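Local coordinates for CBS domain protein (PDB 7LZG) that is of unknown function but carries a tandem pair of CBS domains and may, as many relatives do, bind adenine nucleotides to regulate a partner, at residues B[34-39]-B[86-91]; B[48-53]-B[65-70]; B[58-63]-B[125-130]. All coordinates share one frame; numbering follows the deposited sequence.

Interaction 1: B[34-39]-B[86-91]; sequences HNADHA and TDIVHM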
loop_
_atom_site.group_PDB
_atom_site.type_symbol
_atom_site.label_atom_id
_atom_site.label_comp_id
_atom_site.label_asym_id
_atom_site.label_seq_id
_atom_site.Cartn_x
_atom_site.Cartn_y
_atom_site.Cartn_z
ATOM N N HIS B 34 -7.408 -19.035 -12.656
ATOM C CA HIS B 34 -7.922 -17.900 -13.410
ATOM C C HIS B 34 -6.886 -17.446 -14.431
ATOM O O HIS B 34 -5.694 -17.360 -14.131
ATOM C CB HIS B 34 -8.269 -16.753 -12.459
ATOM C CG HIS B 34 -9.101 -15.677 -13.083
ATOM N ND1 HIS B 34 -10.475 -15.644 -12.979
ATOM C CD2 HIS B 34 -8.755 -14.594 -13.819
ATOM C CE1 HIS B 34 -10.938 -14.588 -13.623
ATOM N NE2 HIS B 34 -9.916 -13.935 -14.143
ATOM N N ASN B 35 -7.340 -17.168 -15.650
ATOM C CA ASN B 35 -6.409 -16.777 -16.700
ATOM C C ASN B 35 -5.890 -15.365 -16.448
ATOM O O ASN B 35 -6.619 -14.490 -15.974
ATOM C CB ASN B 35 -7.067 -16.879 -18.078
ATOM C CG ASN B 35 -8.199 -15.890 -18.268
ATOM O OD1 ASN B 35 -7.999 -14.796 -18.800
ATOM N ND2 ASN B 35 -9.397 -16.274 -17.845
ATOM N N ALA B 36 -4.610 -15.153 -16.763
ATOM C CA ALA B 36 -3.944 -13.902 -16.420
ATOM C C ALA B 36 -4.491 -12.708 -17.190
ATOM O O ALA B 36 -4.255 -11.567 -16.780
ATOM C CB ALA B 36 -2.440 -14.027 -16.662
ATOM N N ASP B 37 -5.209 -12.936 -18.290
ATOM C CA ASP B 37 -5.744 -11.819 -19.061
ATOM C C ASP B 37 -6.929 -11.176 -18.350
ATOM O O ASP B 37 -6.969 -9.953 -18.170
ATOM C CB ASP B 37 -6.143 -12.287 -20.461
ATOM C CG ASP B 37 -6.576 -11.142 -21.355
ATOM O OD1 ASP B 37 -5.706 -10.334 -21.745
ATOM O OD2 ASP B 37 -7.784 -11.050 -21.666
ATOM N N HIS B 38 -7.907 -11.985 -17.936
ATOM C CA HIS B 38 -9.071 -11.436 -17.250
ATOM C C HIS B 38 -8.732 -10.999 -15.831
ATOM O O HIS B 38 -9.399 -10.113 -15.280
ATOM C CB HIS B 38 -10.208 -12.460 -17.239
ATOM C CG HIS B 38 -11.523 -11.898 -16.798
ATOM N ND1 HIS B 38 -12.029 -12.091 -15.530
ATOM C CD2 HIS B 38 -12.438 -11.147 -17.457
ATOM C CE1 HIS B 38 -13.198 -11.484 -15.428
ATOM N NE2 HIS B 38 -13.469 -10.903 -16.583
ATOM N N ALA B 39 -7.706 -11.602 -15.222
ATOM C CA ALA B 39 -7.276 -11.167 -13.898
ATOM C C ALA B 39 -6.734 -9.744 -13.928
ATOM O O ALA B 39 -6.863 -9.014 -12.939
ATOM C CB ALA B 39 -6.224 -12.126 -13.342
ATOM N N THR B 86 -3.094 -18.866 -19.785
ATOM C CA THR B 86 -2.087 -18.950 -18.734
ATOM C C THR B 86 -2.724 -18.731 -17.368
ATOM O O THR B 86 -3.364 -17.701 -17.133
ATOM C CB THR B 86 -0.986 -17.912 -18.953
ATOM O OG1 THR B 86 -0.495 -17.999 -20.295
ATOM C CG2 THR B 86 0.158 -18.143 -17.979
ATOM N N ASP B 87 -2.525 -19.688 -16.465
ATOM C CA ASP B 87 -2.998 -19.538 -15.096
ATOM C C ASP B 87 -2.150 -18.516 -14.343
ATOM O O ASP B 87 -0.952 -18.364 -14.595
ATOM C CB ASP B 87 -2.959 -20.882 -14.370
ATOM C CG ASP B 87 -3.832 -21.927 -15.036
ATOM O OD1 ASP B 87 -4.560 -21.576 -15.989
ATOM O OD2 ASP B 87 -3.788 -23.100 -14.608
ATOM N N ILE B 88 -2.788 -17.813 -13.401
ATOM C CA ILE B 88 -2.086 -16.809 -12.607
ATOM C C ILE B 88 -1.140 -17.419 -11.586
ATOM O O ILE B 88 -0.303 -16.699 -11.029
ATOM C CB ILE B 88 -3.069 -15.878 -11.867
ATOM C CG1 ILE B 88 -3.943 -16.672 -10.897
ATOM C CG2 ILE B 88 -3.915 -15.088 -12.855
ATOM C CD1 ILE B 88 -4.800 -15.800 -10.005
ATOM N N VAL B 89 -1.253 -18.723 -11.320
ATOM C CA VAL B 89 -0.355 -19.372 -10.369
ATOM C C VAL B 89 1.085 -19.320 -10.861
ATOM O O VAL B 89 2.026 -19.307 -10.056
ATOM C CB VAL B 89 -0.816 -20.821 -10.110
ATOM C CG1 VAL B 89 -0.788 -21.631 -11.397
ATOM C CG2 VAL B 89 0.038 -21.475 -9.031
ATOM N N HIS B 90 1.285 -19.272 -12.178
ATOM C CA HIS B 90 2.632 -19.187 -12.727
ATOM C C HIS B 90 3.294 -17.844 -12.457
ATOM O O HIS B 90 4.493 -17.700 -12.721
ATOM C CB HIS B 90 2.603 -19.461 -14.231
ATOM C CG HIS B 90 2.219 -20.865 -14.582
ATOM N ND1 HIS B 90 2.728 -21.962 -13.920
ATOM C CD2 HIS B 90 1.370 -21.350 -15.517
ATOM C CE1 HIS B 90 2.212 -23.063 -14.436
ATOM N NE2 HIS B 90 1.385 -22.720 -15.406
HETATM N N MSE B 91 2.554 -16.868 -11.941
HETATM C CA MSE B 91 3.119 -15.563 -11.626
HETATM C C MSE B 91 2.682 -15.104 -10.244
HETATM O O MSE B 91 2.951 -13.974 -9.838
HETATM C CB MSE B 91 2.709 -14.534 -12.675
HETATM C CG MSE B 91 1.222 -14.238 -12.700
HETATM SE SE MSE B 91 0.618 -13.810 -14.498
HETATM C CE MSE B 91 0.896 -15.559 -15.313
#
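Two backbone hydrogen bonds tie residues 34-39 to residues 86-91. I88 N donates to H34 O at 3.0 Å, and A36 N donates to T86 O at 2.9 Å; both donors lie nearly along the axis of the C=O that receives them. Between the two bonds N35 faces D87 as a single beta bridge, and the CA of each leans its hydrogen toward a carbonyl of the other side: N35 CA lies 3.2 Å from T86 O.

The side chain of N35 turns back to its own helix. With chi1 at 66°, its CG sits between the backbone N and the carbonyl carbon, and OD1 accepts from H38 N at 2.9 Å, the donor standing above the plane of the amide carbonyl. One residue earlier, the imidazole of H34 meets that of H38 through NE2 and ND1.

Apolar groups close the gap beside the bridge. The CG2 branch of I88 reaches over the first turn of the helix and rests 3.8 Å from A39 CB. The bent chain of M91, a selenomethionine, brings SE to 3.8 Å from A36 CB, with I69 of helix 66-76 also touching M91.

An isolated beta bridge leading into an Asn N-cap thus joins the start of helix 36-45, in the first CBS repeat, to the loop that follows helix 66-76.

Interaction 2: B[48-53]-B[65-70]; sequences YTRVPV and GLRDIM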
loop_
_atom_site.group_PDB
_atom_site.type_symbol
_atom_site.label_atom_id
_atom_site.label_comp_id
_atom_site.label_asym_id
_atom_site.label_seq_id
_atom_site.Cartn_x
_atom_site.Cartn_y
_atom_site.Cartn_z
ATOM N N TYR B 48 -7.761 -2.862 -3.907
ATOM C CA TYR B 48 -6.566 -3.376 -3.256
ATOM C C TYR B 48 -5.470 -3.623 -4.284
ATOM O O TYR B 48 -5.744 -4.028 -5.418
ATOM C CB TYR B 48 -6.882 -4.669 -2.501
ATOM C CG TYR B 48 -7.958 -4.509 -1.450
ATOM C CD1 TYR B 48 -8.034 -3.358 -0.676
ATOM C CD2 TYR B 48 -8.906 -5.503 -1.242
ATOM C CE1 TYR B 48 -9.019 -3.205 0.283
ATOM C CE2 TYR B 48 -9.895 -5.358 -0.287
ATOM C CZ TYR B 48 -9.946 -4.207 0.473
ATOM O OH TYR B 48 -10.928 -4.057 1.426
ATOM N N THR B 49 -4.224 -3.371 -3.880
ATOM C CA THR B 49 -3.097 -3.573 -4.782
ATOM C C THR B 49 -2.728 -5.045 -4.909
ATOM O O THR B 49 -2.306 -5.484 -5.984
ATOM C CB THR B 49 -1.891 -2.760 -4.304
ATOM O OG1 THR B 49 -2.263 -1.382 -4.179
ATOM C CG2 THR B 49 -0.740 -2.869 -5.295
ATOM N N ARG B 50 -2.892 -5.821 -3.839
ATOM C CA ARG B 50 -2.609 -7.248 -3.856
ATOM C C ARG B 50 -3.823 -8.014 -3.357
ATOM O O ARG B 50 -4.477 -7.599 -2.395
ATOM C CB ARG B 50 -1.392 -7.594 -2.991
ATOM C CG ARG B 50 -0.185 -6.712 -3.238
ATOM C CD ARG B 50 1.083 -7.372 -2.738
ATOM N NE ARG B 50 1.374 -8.600 -3.468
ATOM C CZ ARG B 50 2.040 -8.649 -4.615
ATOM N NH1 ARG B 50 2.497 -7.551 -5.196
ATOM N NH2 ARG B 50 2.252 -9.827 -5.193
ATOM N N VAL B 51 -4.122 -9.128 -4.017
ATOM C CA VAL B 51 -5.202 -10.009 -3.582
ATOM C C VAL B 51 -4.630 -11.404 -3.361
ATOM O O VAL B 51 -3.699 -11.813 -4.071
ATOM C CB VAL B 51 -6.360 -10.029 -4.593
ATOM C CG1 VAL B 51 -6.953 -8.639 -4.745
ATOM C CG2 VAL B 51 -5.895 -10.568 -5.935
ATOM N N PRO B 52 -5.132 -12.157 -2.389
ATOM C CA PRO B 52 -4.622 -13.512 -2.171
ATOM C C PRO B 52 -5.098 -14.460 -3.259
ATOM O O PRO B 52 -6.111 -14.236 -3.925
ATOM C CB PRO B 52 -5.204 -13.893 -0.807
ATOM C CG PRO B 52 -6.450 -13.081 -0.705
ATOM C CD PRO B 52 -6.167 -11.786 -1.408
ATOM N N VAL B 53 -4.335 -15.536 -3.438
ATOM C CA VAL B 53 -4.633 -16.567 -4.425
ATOM C C VAL B 53 -4.822 -17.885 -3.693
ATOM O O VAL B 53 -3.965 -18.290 -2.899
ATOM C CB VAL B 53 -3.524 -16.683 -5.486
ATOM C CG1 VAL B 53 -3.793 -17.863 -6.403
ATOM C CG2 VAL B 53 -3.423 -15.397 -6.288
ATOM N N GLY B 65 -0.430 -9.253 -7.743
ATOM C CA GLY B 65 -0.760 -7.892 -8.106
ATOM C C GLY B 65 -0.554 -7.682 -9.592
ATOM O O GLY B 65 -0.128 -8.587 -10.311
ATOM N N LEU B 66 -0.869 -6.466 -10.040
ATOM C CA LEU B 66 -0.700 -6.143 -11.451
ATOM C C LEU B 66 0.766 -6.140 -11.858
ATOM O O LEU B 66 1.088 -6.491 -12.998
ATOM C CB LEU B 66 -1.345 -4.795 -11.758
ATOM C CG LEU B 66 -2.868 -4.848 -11.824
ATOM C CD1 LEU B 66 -3.435 -3.453 -11.967
ATOM C CD2 LEU B 66 -3.301 -5.728 -12.983
ATOM N N ARG B 67 1.663 -5.749 -10.950
ATOM C CA ARG B 67 3.088 -5.797 -11.263
ATOM C C ARG B 67 3.540 -7.225 -11.532
ATOM O O ARG B 67 4.362 -7.467 -12.423
ATOM C CB ARG B 67 3.901 -5.179 -10.126
ATOM C CG ARG B 67 5.408 -5.252 -10.337
ATOM C CD ARG B 67 6.163 -4.623 -9.180
ATOM N NE ARG B 67 5.754 -5.181 -7.897
ATOM C CZ ARG B 67 6.326 -4.894 -6.736
ATOM N NH1 ARG B 67 7.356 -4.067 -6.659
ATOM N NH2 ARG B 67 5.857 -5.455 -5.625
ATOM N N ASP B 68 3.005 -8.187 -10.778
ATOM C CA ASP B 68 3.358 -9.584 -11.002
ATOM C C ASP B 68 2.910 -10.048 -12.381
ATOM O O ASP B 68 3.658 -10.735 -13.087
ATOM C CB ASP B 68 2.739 -10.455 -9.911
ATOM C CG ASP B 68 3.169 -10.032 -8.520
ATOM O OD1 ASP B 68 4.391 -9.956 -8.272
ATOM O OD2 ASP B 68 2.285 -9.760 -7.679
ATOM N N ILE B 69 1.696 -9.674 -12.787
ATOM C CA ILE B 69 1.211 -10.037 -14.113
ATOM C C ILE B 69 1.981 -9.285 -15.191
ATOM O O ILE B 69 2.383 -9.866 -16.206
ATOM C CB ILE B 69 -0.303 -9.776 -14.211
ATOM C CG1 ILE B 69 -1.045 -10.574 -13.138
ATOM C CG2 ILE B 69 -0.818 -10.119 -15.601
ATOM C CD1 ILE B 69 -2.548 -10.447 -13.211
HETATM N N MSE B 70 2.206 -7.990 -14.987
HETATM C CA MSE B 70 2.861 -7.158 -15.989
HETATM C C MSE B 70 4.316 -7.560 -16.204
HETATM O O MSE B 70 4.770 -7.679 -17.341
HETATM C CB MSE B 70 2.778 -5.683 -15.591
HETATM C CG MSE B 70 2.157 -4.792 -16.651
HETATM SE SE MSE B 70 0.472 -5.506 -17.334
HETATM C CE MSE B 70 -0.535 -5.581 -15.666
#
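Strand 50-54 and the start of helix 66-76 belong to the beta-beta-alpha part of the first CBS repeat, and they meet through an arginine, an aspartate and a glycine where strand 60-65 gives way to the helix.

The polar core is a salt bridge. R50 leaves the strand with CG anti to the carbonyl carbon, bends at chi3 (64°), and places NH2 2.5 Å from D68 OD2. That oxygen receives it on the syn lone pair, while its anti lone pair takes G65 N at 2.8 Å. Two donors therefore grip one carboxylate oxygen, which would favour the ionised form of D68. Guanidinium and carboxylate are not coplanar: their planes stand 77° apart, so the contact is single rather than bidentate.

G65 occupies the N-cap position, and D68, three residues on, accepts from its backbone N; without a cap side chain this is one half of a capping box. In nucleotide-binding CBS domains an aspartate at the corresponding place often contacts the ribose, but whether D68 does so is not established.

Like charge lies close by as well. R67 NH2 comes within 4.0 Å of R50 NH1, a repulsion probably eased by D68 and by M46 O of the second subunit, which accepts from R67 NH1.

Other close approaches are few and mostly around the glycine. T49 O lies 3.6 Å from G65 CA, and G65 N sits over one face of the R50 guanidinium, toward its rim, 3.7 Å from R50 NH2.

Interaction 3: B[58-63]-B[125-130]; sequences KQFVGT and GIFQGI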
loop_
_atom_site.group_PDB
_atom_site.type_symbol
_atom_site.label_atom_id
_atom_site.label_comp_id
_atom_site.label_asym_id
_atom_site.label_seq_id
_atom_site.Cartn_x
_atom_site.Cartn_y
_atom_site.Cartn_z
ATOM N N LYS B 58 -9.654 -23.713 -1.279
ATOM C CA LYS B 58 -9.247 -22.586 -0.442
ATOM C C LYS B 58 -7.817 -22.695 0.077
ATOM O O LYS B 58 -7.450 -21.970 1.009
ATOM C CB LYS B 58 -10.209 -22.387 0.736
ATOM C CG LYS B 58 -11.641 -22.081 0.333
ATOM C CD LYS B 58 -12.513 -21.869 1.559
ATOM C CE LYS B 58 -13.920 -21.449 1.181
ATOM N NZ LYS B 58 -14.745 -21.169 2.388
ATOM N N GLN B 59 -6.994 -23.571 -0.498
ATOM C CA GLN B 59 -5.598 -23.663 -0.085
ATOM C C GLN B 59 -4.849 -22.408 -0.513
ATOM O O GLN B 59 -4.800 -22.083 -1.703
ATOM C CB GLN B 59 -4.948 -24.907 -0.683
ATOM C CG GLN B 59 -5.284 -26.198 0.044
ATOM C CD GLN B 59 -4.454 -26.394 1.298
ATOM O OE1 GLN B 59 -3.359 -25.845 1.424
ATOM N NE2 GLN B 59 -4.973 -27.180 2.233
ATOM N N PHE B 60 -4.266 -21.704 0.453
ATOM C CA PHE B 60 -3.572 -20.454 0.166
ATOM C C PHE B 60 -2.352 -20.714 -0.707
ATOM O O PHE B 60 -1.438 -21.445 -0.311
ATOM C CB PHE B 60 -3.162 -19.763 1.464
ATOM C CG PHE B 60 -2.328 -18.531 1.256
ATOM C CD1 PHE B 60 -2.919 -17.333 0.890
ATOM C CD2 PHE B 60 -0.953 -18.572 1.423
ATOM C CE1 PHE B 60 -2.155 -16.199 0.696
ATOM C CE2 PHE B 60 -0.183 -17.439 1.230
ATOM C CZ PHE B 60 -0.785 -16.252 0.868
ATOM N N VAL B 61 -2.337 -20.115 -1.894
ATOM C CA VAL B 61 -1.195 -20.221 -2.795
ATOM C C VAL B 61 -0.241 -19.051 -2.612
ATOM O O VAL B 61 0.968 -19.235 -2.451
ATOM C CB VAL B 61 -1.684 -20.320 -4.255
ATOM C CG1 VAL B 61 -0.511 -20.559 -5.195
ATOM C CG2 VAL B 61 -2.725 -21.415 -4.393
ATOM N N GLY B 62 -0.774 -17.836 -2.629
ATOM C CA GLY B 62 0.044 -16.653 -2.478
ATOM C C GLY B 62 -0.771 -15.411 -2.770
ATOM O O GLY B 62 -2.001 -15.453 -2.839
ATOM N N THR B 63 -0.059 -14.303 -2.935
ATOM C CA THR B 63 -0.660 -13.031 -3.301
ATOM C C THR B 63 -0.219 -12.645 -4.706
ATOM O O THR B 63 0.849 -13.050 -5.171
ATOM C CB THR B 63 -0.273 -11.925 -2.316
ATOM O OG1 THR B 63 1.150 -11.755 -2.325
ATOM C CG2 THR B 63 -0.727 -12.283 -0.911
ATOM N N GLY B 125 -3.467 -25.070 5.937
ATOM C CA GLY B 125 -3.088 -24.423 4.696
ATOM C C GLY B 125 -4.214 -23.629 4.070
ATOM O O GLY B 125 -4.092 -23.147 2.940
ATOM N N ILE B 126 -5.316 -23.484 4.797
ATOM C CA ILE B 126 -6.488 -22.764 4.313
ATOM C C ILE B 126 -6.322 -21.281 4.609
ATOM O O ILE B 126 -5.860 -20.891 5.689
ATOM C CB ILE B 126 -7.778 -23.329 4.947
ATOM C CG1 ILE B 126 -8.394 -24.407 4.050
ATOM C CG2 ILE B 126 -8.795 -22.228 5.215
ATOM C CD1 ILE B 126 -7.541 -25.646 3.883
ATOM N N PHE B 127 -6.688 -20.447 3.638
ATOM C CA PHE B 127 -6.603 -19.003 3.792
ATOM C C PHE B 127 -7.787 -18.490 4.606
ATOM O O PHE B 127 -8.944 -18.788 4.292
ATOM C CB PHE B 127 -6.561 -18.331 2.421
ATOM C CG PHE B 127 -6.697 -16.841 2.471
ATOM C CD1 PHE B 127 -5.641 -16.052 2.887
ATOM C CD2 PHE B 127 -7.881 -16.230 2.097
ATOM C CE1 PHE B 127 -5.763 -14.680 2.932
ATOM C CE2 PHE B 127 -8.010 -14.859 2.140
ATOM C CZ PHE B 127 -6.950 -14.083 2.561
ATOM N N GLN B 128 -7.495 -17.709 5.648
ATOM C CA GLN B 128 -8.512 -17.229 6.575
ATOM C C GLN B 128 -8.677 -15.716 6.596
ATOM O O GLN B 128 -9.787 -15.242 6.854
ATOM C CB GLN B 128 -8.204 -17.710 8.003
ATOM C CG GLN B 128 -8.334 -19.216 8.203
ATOM C CD GLN B 128 -9.776 -19.693 8.162
ATOM O OE1 GLN B 128 -10.364 -19.848 7.090
ATOM N NE2 GLN B 128 -10.353 -19.929 9.334
ATOM N N GLY B 129 -7.623 -14.949 6.346
ATOM C CA GLY B 129 -7.745 -13.502 6.367
ATOM C C GLY B 129 -6.406 -12.839 6.135
ATOM O O GLY B 129 -5.376 -13.501 5.966
ATOM N N ILE B 130 -6.433 -11.504 6.132
ATOM C CA ILE B 130 -5.245 -10.698 5.877
ATOM C C ILE B 130 -5.167 -9.554 6.879
ATOM O O ILE B 130 -6.177 -9.117 7.439
ATOM C CB ILE B 130 -5.216 -10.142 4.434
ATOM C CG1 ILE B 130 -6.517 -9.406 4.101
ATOM C CG2 ILE B 130 -4.958 -11.256 3.436
ATOM C CD1 ILE B 130 -6.451 -7.900 4.261
#
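F60 and F127 lie side by side, each with CG anti to its backbone N (chi1 175° and 171°), so that both rings run in the same general direction from a pair of adjoining strand starts. The planes diverge by only 21°, yet the ring centroids are 5.8 Å apart, so the pair is displaced too far to count as a full stack. The rings meet through one delta carbon each, F60 CD1 approaching F127 CD1 to 3.6 Å, and behind them F60 CB lies 3.8 Å from F127 CB. One face of each ring covers a glycine of its own strand, F60 over G62 N and F127 over G129 N.

Two main-chain hydrogen bonds accompany the ring contact. F60 N donates to G125 O at 2.9 Å and F127 N to K58 O at 3.1 Å, both almost in line with the C=O, enclosing a single bridge between Q59 and I126. D122 OD1 accepts from the backbone N of G125 and of I126, in the turn that presents G125 O to F60 N.

Beyond the rings both strands kink in the same way, at classic beta bulges: V61 and G62 face V53, Q128 and G129 face V120. F60 also packs on P119 and V121, while F127 touches P52 and V54.

Matching donors, acceptors, rings and bulges on the two sides imply a pseudo-twofold join between equivalent places of the paired CBS repeats, polar in the backbone and apolar in the side chains.

The segments follow the chain as 34-39, 48-53, 58-63, 65-70, 86-91 and 125-130, so interaction 2 falls within the span bridged by interaction 1, while interaction 3 interlaces with both. Centres of interactions 1 and 2 lie about 11 Å apart, those of 2 and 3 about 15 Å, and those of 1 and 3 about 17 Å. Strands 50-54 and 60-65 pair in one sheet, V53 facing V61 and G62, and so link interactions 2 and 3; from that sheet P52 CG meets F127 CZ of strand 127-132 at 3.5 Å. Helices 36-45 and 66-76 connect interactions 1 and 2. Interaction 2 lies near the second subunit, whereas interactions 1 and 3 join the two CBS regions within one chain.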